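SusD homolog (Bacteroides thetaiotaomicron VPI-5482, PDB 3IHV) probably binds glycans at the bacterial outer membrane as a SusD-family protein, passing them to a partner transporter for uptake. Local coordinates at residues A[43-48]-A[132-137]; A[49-54]-A[463-468]; A[60-65]-A[281-286]; A[66-71]-A[477-482]. All coordinates share one frame; numbering follows the deposited sequence.

Interaction 1: A[43-48]-A[132-137]; sequences ILFNLG and VRRFGN
Phe45 and Arg134 are the residues whose backbones come nearest, with CA atoms 9.3 Å apart, where the chain leaves helix 40-44 and helix 107-135 is in its last turn. That gap is spanned by Arg134, whose chain runs extended from CG to NE and brings the guanidinium to Asn46. NH2 donates to Asn46 OD1 at 2.9 Å, nearly straight at 161°; the oxygen sits close to the guanidinium plane, and the donor lies in the carbonyl plane on a lone pair. A second, weak bond from Arg134 NH1 to the same OD1 measures 3.4 Å. The amide and guanidinium planes are turned 49° apart. Arg134 NH1 also lies 3.6 Å from Phe45 CB, and a water 2.8 Å from Phe45 O accepts weakly from NH1. One turn back in the same helix, Glu130 forms a salt bridge with Arg134 NE, and Asn46 ND2 bonds to Leu41 O, fixing the rotation of the amide. A leucine in place of Arg134 would probably leave Asn46 OD1 without its guanidinium donors and Glu130 without one of its cationic mates. This is a buried arginine–asparagine hydrogen bond joining the C-terminal ends of helix 40-44 and helix 107-135, in the helical part of the SusD fold.

Interaction 2: A[49-54]-A[463-468]; sequences TDISQV and LSFEGH
Ile51 reaches the turn at Ser464 and Phe465 with one branch, and that branch can be followed outward. From CB, with chi1 at 76°, CG1 stands between the backbone N and the carbonyl carbon. CG1 lies 4.3 Å from Phe465 CE1, a loose apolar approach to the ring's rim. Beyond it the chain straightens (chi2 173°), and CD1 ends against the backbone of the turn: it is 3.7 Å from Ser464 CA, equally near Phe465 N, and 3.9 Å from Ser464 CB. The methyl group therefore packs on main chain as much as on side chain. The backbone it meets is a type II beta turn from Leu463 to Glu466, closed by a bond from Glu466 N to Leu463 O, in the loop joining helix 448-463 to helix 469-475. Within 49-54, Thr49 OG1 accepts from Ile51 N at 3.1 Å, an ST turn that leads into strand 52-54, itself paired antiparallel with strand 302-304. Phe465 presents its edge to this strand entrance. Its CE1 lies 3.6 Å from Ile51 O, which is in the ring plane, and 3.9 Å from Ser52 CB. One face of the same ring carries Ser464 CB, offset toward the rim. Phe308 of helix 306-313 packs on Ile51, Ser464 and Phe465 together.

Interaction 3: A[60-65]-A[281-286]; sequences ENFRII and GKWNGV
Phe62 and Trp283 meet through their rings, and the close part of the contact is small. Trp283 CZ2 comes to 3.6 Å from Phe62 CD1 and to 4.0 Å from Phe62 CG, while Trp283 CH2 is already 4.1 Å from Phe62 CD1. The edge of the indole is directed toward the phenyl face, with planes at 82° and centroids of the six-membered rings 5.6 Å apart: an offset edge-to-face pair. A chi1 of 58° sets Phe62 CG between its own backbone N and carbonyl carbon, which turns the ring toward the tryptophan. Trp283 belongs to a type I beta turn from Lys282 to Gly285, and Phe62 to a short 3-10 segment in the loop between strand 52-54 and helix 75-101, so the pair joins two irregular connections of the SusD fold. The indole side is the packed one: Trp283 is buried, with Ile43 and Leu44 of helix 40-44, Tyr39 and Val54 against it. Phe62, partly exposed, is the solvent side of the pair, beside the exposed Glu60 and Asn61. There the guanidinium of Arg63 lies near the phenyl ring, with Phe62 CZ 3.6 Å above its plane and offset toward the rim, and NH1 donates to Glu60 O at 3.0 Å from above the carbonyl plane. Glu55 forms a salt bridge with Arg63 NH2.

Interaction 4: A[66-71]-A[477-482]; sequences PTNSFP and GIYYKT
Asn68 and Tyr479 approach from opposite directions and meet at their polar ends, linking the loop before helix 75-101 to the first turn of helix 479-493. Just before that turn, a Schellman C-cap at Gly477 and an N-cap position at Ile478 form the turn between helix 469-475 and helix 479-493 in the SusD fold. Asn68 ND2 donates to Tyr479 OH at 3.0 Å with an N-H...O angle of 149°. The hydroxyl lies almost in the amide plane. ND2 meets the ring at its edge, near its plane and 3.8 Å from Tyr479 CE2, with the amide plane standing steeply across the ring plane at 80°. On the tyrosine side, CG anti to the backbone N (chi1 -180°) carries the ring off the helix toward the loop. Each polar end has further partners: Arg470 bonds to Asn68 OD1, Thr508 to Asn68 ND2, and Tyr479 OH to the carbonyl oxygen of Gly48. A phenylalanine in place of Tyr479 would probably leave Gly48 O and Asn68 ND2 each short of one mate. At the start of the helix, Ile478 O accepts from both Thr482 N, at 2.8 Å, and Thr482 OG1, at 2.7 Å, the two donors arriving from opposite faces of its carbonyl plane.

The first segments of interactions 1, 2, 3 and 4 follow in that order from residue 43 to 71, through helix 40-44, strand 52-54 and the loop before helix 75-101. Their partners come from 132-137, 463-468, 281-286 and 477-482, so the order is not kept. Centres lie 10 Å apart for interactions 1 and 4 and about 17 Å for 3 and 4. Val54 of interaction 2 packs on Phe62 and Pro66, and Leu47 of interaction 1 touches Trp283 and Pro66. One N-terminal stretch thus meets a helix of its own family region in interaction 1 and distant, later parts of the chain in the others, joining both sequence-family regions into one compact body.

Interaction 1: A[43-48]-A[132-137]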
loop_
_atom_site.group_PDB
_atom_site.type_symbol
_atom_site.label_atom_id
_atom_site.label_comp_id
_atom_site.label_asym_id
_atom_site.label_seq_id
_atom_site.Cartn_x
_atom_site.Cartn_y
_atom_site.Cartn_z
ATOM N N ILE A 43 4.735 4.926 1.899
ATOM C CA ILE A 43 5.772 5.389 0.977
ATOM C C ILE A 43 7.177 4.873 1.232
ATOM O O ILE A 43 7.747 4.209 0.384
ATOM C CB ILE A 43 5.822 6.959 1.002
ATOM C CG1 ILE A 43 4.486 7.568 0.560
ATOM C CG2 ILE A 43 7.009 7.507 0.159
ATOM C CD1 ILE A 43 4.373 9.080 0.866
ATOM N N LEU A 44 7.685 5.122 2.424
ATOM C CA LEU A 44 9.113 4.972 2.691
ATOM C C LEU A 44 9.639 3.561 2.614
ATOM O O LEU A 44 10.735 3.361 2.110
ATOM C CB LEU A 44 9.499 5.585 4.060
ATOM C CG LEU A 44 10.976 5.756 4.397
ATOM C CD1 LEU A 44 11.707 6.705 3.394
ATOM C CD2 LEU A 44 11.118 6.240 5.868
ATOM N N PHE A 45 8.872 2.596 3.095
ATOM C CA PHE A 45 9.352 1.219 3.150
ATOM C C PHE A 45 9.100 0.448 1.866
ATOM O O PHE A 45 9.395 -0.755 1.825
ATOM C CB PHE A 45 8.680 0.442 4.292
ATOM C CG PHE A 45 8.934 0.987 5.690
ATOM C CD1 PHE A 45 9.898 1.966 5.972
ATOM C CD2 PHE A 45 8.314 0.368 6.769
ATOM C CE1 PHE A 45 10.113 2.378 7.282
ATOM C CE2 PHE A 45 8.562 0.794 8.060
ATOM C CZ PHE A 45 9.457 1.806 8.293
ATOM N N ASN A 46 8.600 1.112 0.828
ATOM C CA ASN A 46 8.200 0.448 -0.406
ATOM C C ASN A 46 9.039 0.853 -1.602
ATOM O O ASN A 46 8.653 0.592 -2.732
ATOM C CB ASN A 46 6.738 0.802 -0.658
ATOM C CG ASN A 46 5.836 0.290 0.453
ATOM O OD1 ASN A 46 6.058 -0.790 0.951
ATOM N ND2 ASN A 46 4.807 1.064 0.831
ATOM N N LEU A 47 10.150 1.513 -1.345
ATOM C CA LEU A 47 11.018 1.969 -2.412
ATOM C C LEU A 47 12.127 0.999 -2.732
ATOM O O LEU A 47 12.419 0.049 -1.979
ATOM C CB LEU A 47 11.578 3.335 -2.035
ATOM C CG LEU A 47 10.553 4.452 -2.002
ATOM C CD1 LEU A 47 11.145 5.635 -1.236
ATOM C CD2 LEU A 47 10.122 4.870 -3.418
ATOM N N GLY A 48 12.755 1.208 -3.881
ATOM C CA GLY A 48 13.923 0.407 -4.260
ATOM C C GLY A 48 13.579 -0.841 -5.009
ATOM O O GLY A 48 13.915 -1.965 -4.593
ATOM N N VAL A 132 3.723 -9.730 9.708
ATOM C CA VAL A 132 4.276 -10.973 9.238
ATOM C C VAL A 132 4.997 -10.852 7.879
ATOM O O VAL A 132 6.053 -11.470 7.685
ATOM C CB VAL A 132 3.225 -12.123 9.207
ATOM C CG1 VAL A 132 2.249 -12.003 7.982
ATOM C CG2 VAL A 132 3.920 -13.473 9.211
ATOM N N ARG A 133 4.462 -10.061 6.950
ATOM C CA ARG A 133 5.095 -9.995 5.651
ATOM C C ARG A 133 6.368 -9.148 5.708
ATOM O O ARG A 133 7.314 -9.413 4.953
ATOM C CB ARG A 133 4.141 -9.505 4.535
ATOM C CG ARG A 133 3.808 -8.020 4.558
ATOM C CD ARG A 133 2.692 -7.762 3.577
ATOM N NE ARG A 133 2.347 -6.363 3.483
ATOM C CZ ARG A 133 1.840 -5.791 2.407
ATOM N NH1 ARG A 133 1.691 -6.467 1.292
ATOM N NH2 ARG A 133 1.537 -4.517 2.432
ATOM N N ARG A 134 6.412 -8.122 6.557
ATOM C CA ARG A 134 7.564 -7.238 6.614
ATOM C C ARG A 134 8.675 -7.685 7.554
ATOM O O ARG A 134 9.857 -7.416 7.292
ATOM C CB ARG A 134 7.126 -5.790 6.939
ATOM C CG ARG A 134 6.207 -5.223 5.874
ATOM C CD ARG A 134 5.763 -3.795 6.156
ATOM N NE ARG A 134 5.009 -3.283 5.038
ATOM C CZ ARG A 134 5.527 -2.731 3.936
ATOM N NH1 ARG A 134 6.840 -2.575 3.754
ATOM N NH2 ARG A 134 4.691 -2.343 2.978
ATOM N N PHE A 135 8.290 -8.344 8.657
ATOM C CA PHE A 135 9.206 -8.776 9.691
ATOM C C PHE A 135 9.397 -10.271 9.791
ATOM O O PHE A 135 10.303 -10.713 10.482
ATOM C CB PHE A 135 8.800 -8.195 11.040
ATOM C CG PHE A 135 8.887 -6.682 11.125
ATOM C CD1 PHE A 135 10.093 -6.058 11.449
ATOM C CD2 PHE A 135 7.783 -5.879 10.894
ATOM C CE1 PHE A 135 10.201 -4.662 11.556
ATOM C CE2 PHE A 135 7.887 -4.491 11.014
ATOM C CZ PHE A 135 9.088 -3.892 11.337
ATOM N N GLY A 136 8.486 -11.040 9.202
ATOM C CA GLY A 136 8.674 -12.497 9.123
ATOM C C GLY A 136 8.414 -13.343 10.344
ATOM O O GLY A 136 7.697 -14.336 10.272
ATOM N N ASN A 137 9.044 -12.988 11.459
ATOM C CA ASN A 137 9.043 -13.756 12.694
ATOM C C ASN A 137 8.604 -12.844 13.836
ATOM O O ASN A 137 9.424 -12.153 14.442
ATOM C CB ASN A 137 10.462 -14.246 12.874
ATOM C CG ASN A 137 10.863 -15.149 11.747
ATOM O OD1 ASN A 137 10.363 -16.262 11.676
ATOM N ND2 ASN A 137 11.687 -14.656 10.804
HETATM O O HOH W 1 8.081 -3.090 0.938
#

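Interaction 2: A[49-54]-A[463-468]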
loop_
_atom_site.group_PDB
_atom_site.type_symbol
_atom_site.label_atom_id
_atom_site.label_comp_id
_atom_site.label_asym_id
_atom_site.label_seq_id
_atom_site.Cartn_x
_atom_site.Cartn_y
_atom_site.Cartn_z
ATOM N N THR A 49 12.906 -0.649 -6.136
ATOM C CA THR A 49 12.454 -1.757 -6.977
ATOM C C THR A 49 12.771 -1.468 -8.452
ATOM O O THR A 49 13.640 -0.635 -8.770
ATOM C CB THR A 49 10.909 -1.932 -6.837
ATOM O OG1 THR A 49 10.242 -0.788 -7.372
ATOM C CG2 THR A 49 10.521 -2.081 -5.349
ATOM N N ASP A 50 12.099 -2.192 -9.361
ATOM C CA ASP A 50 12.211 -1.921 -10.779
ATOM C C ASP A 50 11.427 -0.703 -11.239
ATOM O O ASP A 50 11.628 -0.256 -12.367
ATOM C CB ASP A 50 11.846 -3.136 -11.621
ATOM C CG ASP A 50 10.489 -3.754 -11.276
ATOM O OD1 ASP A 50 9.945 -3.543 -10.148
ATOM O OD2 ASP A 50 9.986 -4.517 -12.147
ATOM N N ILE A 51 10.545 -0.175 -10.396
ATOM C CA ILE A 51 9.731 0.966 -10.787
ATOM C C ILE A 51 10.022 2.259 -10.056
ATOM O O ILE A 51 9.798 3.312 -10.628
ATOM C CB ILE A 51 8.193 0.619 -10.724
ATOM C CG1 ILE A 51 7.630 0.589 -9.320
ATOM C CG2 ILE A 51 7.931 -0.697 -11.485
ATOM C CD1 ILE A 51 6.086 0.420 -9.218
ATOM N N SER A 52 10.536 2.198 -8.808
ATOM C CA SER A 52 10.789 3.408 -8.088
ATOM C C SER A 52 11.952 3.294 -7.129
ATOM O O SER A 52 12.350 2.185 -6.707
ATOM C CB SER A 52 9.523 3.898 -7.353
ATOM O OG SER A 52 9.253 3.109 -6.245
ATOM N N GLN A 53 12.459 4.468 -6.772
ATOM C CA GLN A 53 13.571 4.575 -5.844
ATOM C C GLN A 53 13.546 5.943 -5.214
ATOM O O GLN A 53 12.889 6.891 -5.709
ATOM C CB GLN A 53 14.917 4.368 -6.581
ATOM C CG GLN A 53 15.231 5.406 -7.682
ATOM C CD GLN A 53 16.622 5.263 -8.269
ATOM O OE1 GLN A 53 17.530 4.783 -7.603
ATOM N NE2 GLN A 53 16.809 5.737 -9.511
ATOM N N VAL A 54 14.309 6.079 -4.144
ATOM C CA VAL A 54 14.424 7.376 -3.509
ATOM C C VAL A 54 15.308 8.314 -4.374
ATOM O O VAL A 54 16.170 7.860 -5.106
ATOM C CB VAL A 54 14.982 7.251 -2.095
ATOM C CG1 VAL A 54 16.508 6.898 -2.109
ATOM C CG2 VAL A 54 14.729 8.536 -1.332
ATOM N N LEU A 463 -0.839 -0.639 -10.605
ATOM C CA LEU A 463 -0.673 -0.238 -9.210
ATOM C C LEU A 463 0.616 0.524 -8.875
ATOM O O LEU A 463 0.945 0.680 -7.705
ATOM C CB LEU A 463 -0.713 -1.523 -8.363
ATOM C CG LEU A 463 -1.943 -2.406 -8.527
ATOM C CD1 LEU A 463 -1.668 -3.798 -7.904
ATOM C CD2 LEU A 463 -3.130 -1.774 -7.886
ATOM N N SER A 464 1.339 0.998 -9.890
ATOM C CA SER A 464 2.619 1.641 -9.680
ATOM C C SER A 464 2.561 2.670 -8.581
ATOM O O SER A 464 1.603 3.411 -8.513
ATOM C CB SER A 464 3.127 2.310 -10.975
ATOM O OG SER A 464 2.258 3.321 -11.461
ATOM N N PHE A 465 3.579 2.645 -7.685
ATOM C CA PHE A 465 3.765 3.652 -6.638
ATOM C C PHE A 465 2.763 3.550 -5.469
ATOM O O PHE A 465 2.898 4.291 -4.495
ATOM C CB PHE A 465 3.810 5.070 -7.219
ATOM C CG PHE A 465 4.564 5.142 -8.503
ATOM C CD1 PHE A 465 5.882 4.684 -8.574
ATOM C CD2 PHE A 465 3.954 5.621 -9.665
ATOM C CE1 PHE A 465 6.561 4.704 -9.783
ATOM C CE2 PHE A 465 4.644 5.625 -10.865
ATOM C CZ PHE A 465 5.940 5.150 -10.926
ATOM N N GLU A 466 1.787 2.642 -5.554
ATOM C CA GLU A 466 0.765 2.484 -4.504
ATOM C C GLU A 466 1.201 1.529 -3.350
ATOM O O GLU A 466 0.388 1.141 -2.513
ATOM C CB GLU A 466 -0.546 2.005 -5.110
ATOM C CG GLU A 466 -1.178 2.996 -6.058
ATOM C CD GLU A 466 -2.403 2.447 -6.753
ATOM O OE1 GLU A 466 -3.360 1.980 -6.078
ATOM O OE2 GLU A 466 -2.417 2.489 -8.004
ATOM N N GLY A 467 2.478 1.151 -3.341
ATOM C CA GLY A 467 3.073 0.454 -2.209
ATOM C C GLY A 467 3.140 -1.047 -2.247
ATOM O O GLY A 467 3.412 -1.665 -1.208
ATOM N N HIS A 468 2.921 -1.629 -3.415
ATOM C CA HIS A 468 2.872 -3.084 -3.552
ATOM C C HIS A 468 4.048 -3.733 -4.222
ATOM O O HIS A 468 4.272 -4.945 -4.066
ATOM C CB HIS A 468 1.613 -3.472 -4.362
ATOM C CG HIS A 468 0.379 -2.819 -3.841
ATOM N ND1 HIS A 468 -0.083 -3.033 -2.551
ATOM C CD2 HIS A 468 -0.391 -1.842 -4.370
ATOM C CE1 HIS A 468 -1.125 -2.246 -2.339
ATOM N NE2 HIS A 468 -1.335 -1.519 -3.427
#

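Interaction 3: A[60-65]-A[281-286]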
loop_
_atom_site.group_PDB
_atom_site.type_symbol
_atom_site.label_atom_id
_atom_site.label_comp_id
_atom_site.label_asym_id
_atom_site.label_seq_id
_atom_site.Cartn_x
_atom_site.Cartn_y
_atom_site.Cartn_z
ATOM N N GLU A 60 22.454 8.876 1.787
ATOM C CA GLU A 60 22.492 9.778 2.894
ATOM C C GLU A 60 21.124 10.194 3.398
ATOM O O GLU A 60 20.147 10.187 2.655
ATOM C CB GLU A 60 23.204 11.091 2.485
ATOM C CG GLU A 60 24.537 10.968 1.726
ATOM C CD GLU A 60 24.418 10.829 0.183
ATOM O OE1 GLU A 60 23.311 10.579 -0.352
ATOM O OE2 GLU A 60 25.483 10.985 -0.501
ATOM N N ASN A 61 21.063 10.568 4.675
ATOM C CA ASN A 61 19.842 11.116 5.283
ATOM C C ASN A 61 18.643 10.178 5.062
ATOM O O ASN A 61 18.734 8.973 5.371
ATOM C CB ASN A 61 19.541 12.569 4.786
ATOM C CG ASN A 61 20.679 13.582 5.058
ATOM O OD1 ASN A 61 21.285 13.634 6.141
ATOM N ND2 ASN A 61 20.918 14.447 4.068
ATOM N N PHE A 62 17.508 10.685 4.563
ATOM C CA PHE A 62 16.310 9.897 4.343
ATOM C C PHE A 62 16.477 8.776 3.315
ATOM O O PHE A 62 15.580 7.961 3.161
ATOM C CB PHE A 62 15.132 10.826 3.932
ATOM C CG PHE A 62 15.406 11.654 2.692
ATOM C CD1 PHE A 62 15.252 11.106 1.427
ATOM C CD2 PHE A 62 15.803 12.984 2.800
ATOM C CE1 PHE A 62 15.474 11.843 0.294
ATOM C CE2 PHE A 62 16.052 13.741 1.647
ATOM C CZ PHE A 62 15.866 13.162 0.395
ATOM N N ARG A 63 17.622 8.716 2.633
ATOM C CA ARG A 63 17.825 7.696 1.630
ATOM C C ARG A 63 18.253 6.365 2.214
ATOM O O ARG A 63 18.290 5.354 1.500
ATOM C CB ARG A 63 18.851 8.182 0.615
ATOM C CG ARG A 63 18.396 9.432 -0.129
ATOM C CD ARG A 63 19.518 10.035 -0.942
ATOM N NE ARG A 63 19.194 11.420 -1.325
ATOM C CZ ARG A 63 19.400 12.499 -0.575
ATOM N NH1 ARG A 63 19.941 12.409 0.652
ATOM N NH2 ARG A 63 19.083 13.705 -1.066
ATOM N N ILE A 64 18.508 6.321 3.519
ATOM C CA ILE A 64 19.102 5.105 4.092
ATOM C C ILE A 64 18.204 3.868 4.032
ATOM O O ILE A 64 18.683 2.768 3.702
ATOM C CB ILE A 64 19.660 5.346 5.521
ATOM C CG1 ILE A 64 20.601 4.194 5.928
ATOM C CG2 ILE A 64 18.533 5.614 6.518
ATOM C CD1 ILE A 64 21.251 4.379 7.276
ATOM N N ILE A 65 16.904 4.024 4.296
ATOM C CA ILE A 65 15.991 2.890 4.225
ATOM C C ILE A 65 15.710 2.459 2.790
ATOM O O ILE A 65 15.859 1.280 2.473
ATOM C CB ILE A 65 14.702 3.113 5.062
ATOM C CG1 ILE A 65 15.056 3.109 6.576
ATOM C CG2 ILE A 65 13.679 2.026 4.789
ATOM C CD1 ILE A 65 13.963 3.675 7.496
ATOM N N GLY A 281 1.102 12.784 -1.654
ATOM C CA GLY A 281 1.159 13.946 -2.547
ATOM C C GLY A 281 2.237 14.964 -2.145
ATOM O O GLY A 281 2.435 15.972 -2.824
ATOM N N LYS A 282 2.949 14.704 -1.043
ATOM C CA LYS A 282 4.002 15.592 -0.582
ATOM C C LYS A 282 5.332 14.903 -0.822
ATOM O O LYS A 282 6.027 15.212 -1.786
ATOM C CB LYS A 282 3.784 15.956 0.905
ATOM C CG LYS A 282 2.362 16.518 1.194
ATOM C CD LYS A 282 2.014 17.729 0.368
ATOM C CE LYS A 282 2.727 18.975 0.820
ATOM N NZ LYS A 282 2.341 20.362 0.235
ATOM N N TRP A 283 5.653 13.906 -0.003
ATOM C CA TRP A 283 6.904 13.197 -0.136
ATOM C C TRP A 283 6.936 12.362 -1.427
ATOM O O TRP A 283 7.994 12.160 -2.037
ATOM C CB TRP A 283 7.092 12.288 1.081
ATOM C CG TRP A 283 8.512 12.089 1.501
ATOM C CD1 TRP A 283 9.182 12.825 2.428
ATOM C CD2 TRP A 283 9.425 11.063 1.067
ATOM N NE1 TRP A 283 10.451 12.336 2.598
ATOM C CE2 TRP A 283 10.623 11.245 1.784
ATOM C CE3 TRP A 283 9.345 10.019 0.152
ATOM C CZ2 TRP A 283 11.737 10.429 1.592
ATOM C CZ3 TRP A 283 10.439 9.215 -0.020
ATOM C CH2 TRP A 283 11.617 9.418 0.709
ATOM N N ASN A 284 5.766 11.903 -1.860
ATOM C CA ASN A 284 5.667 11.141 -3.105
ATOM C C ASN A 284 4.847 11.905 -4.138
ATOM O O ASN A 284 4.220 11.319 -5.017
ATOM C CB ASN A 284 5.078 9.765 -2.854
ATOM C CG ASN A 284 3.617 9.818 -2.456
ATOM O OD1 ASN A 284 3.113 10.892 -2.027
ATOM N ND2 ASN A 284 2.934 8.697 -2.570
ATOM N N GLY A 285 4.837 13.219 -4.020
ATOM C CA GLY A 285 4.086 14.037 -4.943
ATOM C C GLY A 285 4.841 14.388 -6.211
ATOM O O GLY A 285 5.903 13.826 -6.513
ATOM N N VAL A 286 4.293 15.374 -6.918
ATOM C CA VAL A 286 4.951 15.975 -8.059
ATOM C C VAL A 286 5.777 17.092 -7.461
ATOM O O VAL A 286 5.287 17.801 -6.577
ATOM C CB VAL A 286 3.925 16.520 -9.069
ATOM C CG1 VAL A 286 4.628 17.364 -10.130
ATOM C CG2 VAL A 286 3.182 15.350 -9.710
#

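Interaction 4: A[66-71]-A[477-482]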
loop_
_atom_site.group_PDB
_atom_site.type_symbol
_atom_site.label_atom_id
_atom_site.label_comp_id
_atom_site.label_asym_id
_atom_site.label_seq_id
_atom_site.Cartn_x
_atom_site.Cartn_y
_atom_site.Cartn_z
ATOM N N PRO A 66 15.334 3.412 1.907
ATOM C CA PRO A 66 15.065 3.020 0.519
ATOM C C PRO A 66 16.237 2.425 -0.243
ATOM O O PRO A 66 16.017 1.771 -1.256
ATOM C CB PRO A 66 14.652 4.337 -0.128
ATOM C CG PRO A 66 14.075 5.132 0.986
ATOM C CD PRO A 66 14.994 4.835 2.133
ATOM N N THR A 67 17.470 2.645 0.219
ATOM C CA THR A 67 18.644 2.058 -0.422
ATOM C C THR A 67 19.095 0.770 0.249
ATOM O O THR A 67 20.127 0.206 -0.131
ATOM C CB THR A 67 19.824 3.043 -0.407
ATOM O OG1 THR A 67 20.116 3.419 0.965
ATOM C CG2 THR A 67 19.494 4.306 -1.329
ATOM N N ASN A 68 18.368 0.295 1.269
ATOM C CA ASN A 68 18.729 -0.929 1.959
ATOM C C ASN A 68 20.107 -0.909 2.593
ATOM O O ASN A 68 20.818 -1.894 2.565
ATOM C CB ASN A 68 18.562 -2.132 1.032
ATOM C CG ASN A 68 17.121 -2.372 0.662
ATOM O OD1 ASN A 68 16.221 -2.065 1.458
ATOM N ND2 ASN A 68 16.877 -2.881 -0.551
ATOM N N SER A 69 20.435 0.205 3.221
ATOM C CA SER A 69 21.756 0.398 3.813
ATOM C C SER A 69 21.675 0.745 5.293
ATOM O O SER A 69 22.635 1.276 5.872
ATOM C CB SER A 69 22.519 1.466 3.023
ATOM O OG SER A 69 21.867 2.724 3.027
ATOM N N PHE A 70 20.549 0.378 5.899
ATOM C CA PHE A 70 20.225 0.689 7.291
ATOM C C PHE A 70 20.532 -0.442 8.280
ATOM O O PHE A 70 20.563 -1.624 7.889
ATOM C CB PHE A 70 18.755 1.122 7.435
ATOM C CG PHE A 70 17.745 0.069 7.045
ATOM C CD1 PHE A 70 17.385 -0.124 5.711
ATOM C CD2 PHE A 70 17.099 -0.695 8.040
ATOM C CE1 PHE A 70 16.444 -1.059 5.350
ATOM C CE2 PHE A 70 16.118 -1.627 7.683
ATOM C CZ PHE A 70 15.807 -1.826 6.335
ATOM N N PRO A 71 20.803 -0.074 9.542
ATOM C CA PRO A 71 21.131 -1.033 10.605
ATOM C C PRO A 71 19.887 -1.494 11.375
ATOM O O PRO A 71 18.810 -0.949 11.198
ATOM C CB PRO A 71 22.041 -0.217 11.503
ATOM C CG PRO A 71 21.459 1.130 11.438
ATOM C CD PRO A 71 21.057 1.308 9.996
ATOM N N GLY A 477 9.737 -14.108 -4.758
ATOM C CA GLY A 477 11.069 -14.624 -4.538
ATOM C C GLY A 477 12.092 -14.043 -5.499
ATOM O O GLY A 477 13.140 -14.612 -5.702
ATOM N N ILE A 478 11.807 -12.866 -6.058
ATOM C CA ILE A 478 12.711 -12.261 -7.047
ATOM C C ILE A 478 13.219 -10.855 -6.694
ATOM O O ILE A 478 13.656 -10.134 -7.577
ATOM C CB ILE A 478 12.030 -12.262 -8.461
ATOM C CG1 ILE A 478 10.741 -11.415 -8.524
ATOM C CG2 ILE A 478 11.779 -13.692 -8.903
ATOM C CD1 ILE A 478 10.148 -11.275 -9.945
ATOM N N TYR A 479 13.182 -10.477 -5.420
ATOM C CA TYR A 479 13.531 -9.101 -5.062
ATOM C C TYR A 479 14.985 -8.791 -5.397
ATOM O O TYR A 479 15.270 -7.887 -6.189
ATOM C CB TYR A 479 13.213 -8.803 -3.596
ATOM C CG TYR A 479 13.566 -7.415 -3.245
ATOM C CD1 TYR A 479 13.038 -6.366 -3.960
ATOM C CD2 TYR A 479 14.464 -7.119 -2.206
ATOM C CE1 TYR A 479 13.368 -5.024 -3.654
ATOM C CE2 TYR A 479 14.803 -5.807 -1.915
ATOM C CZ TYR A 479 14.235 -4.766 -2.639
ATOM O OH TYR A 479 14.573 -3.458 -2.412
ATOM N N TYR A 480 15.907 -9.574 -4.852
ATOM C CA TYR A 480 17.320 -9.354 -5.179
ATOM C C TYR A 480 17.588 -9.460 -6.687
ATOM O O TYR A 480 18.279 -8.618 -7.238
ATOM C CB TYR A 480 18.198 -10.338 -4.428
ATOM C CG TYR A 480 19.668 -10.216 -4.732
ATOM C CD1 TYR A 480 20.461 -9.227 -4.129
ATOM C CD2 TYR A 480 20.289 -11.101 -5.595
ATOM C CE1 TYR A 480 21.828 -9.117 -4.425
ATOM C CE2 TYR A 480 21.631 -11.001 -5.877
ATOM C CZ TYR A 480 22.406 -10.012 -5.302
ATOM O OH TYR A 480 23.746 -9.949 -5.628
ATOM N N LYS A 481 17.067 -10.505 -7.342
ATOM C CA LYS A 481 17.238 -10.688 -8.800
ATOM C C LYS A 481 16.777 -9.432 -9.570
ATOM O O LYS A 481 17.419 -9.007 -10.526
ATOM C CB LYS A 481 16.391 -11.900 -9.236
ATOM C CG LYS A 481 16.404 -12.285 -10.703
ATOM C CD LYS A 481 15.362 -13.413 -10.995
ATOM C CE LYS A 481 15.444 -13.964 -12.440
ATOM N N THR A 482 15.651 -8.867 -9.163
ATOM C CA THR A 482 15.074 -7.692 -9.860
ATOM C C THR A 482 15.891 -6.427 -9.641
ATOM O O THR A 482 16.086 -5.631 -10.566
ATOM C CB THR A 482 13.604 -7.516 -9.454
ATOM O OG1 THR A 482 12.916 -8.724 -9.775
ATOM C CG2 THR A 482 12.938 -6.315 -10.187
#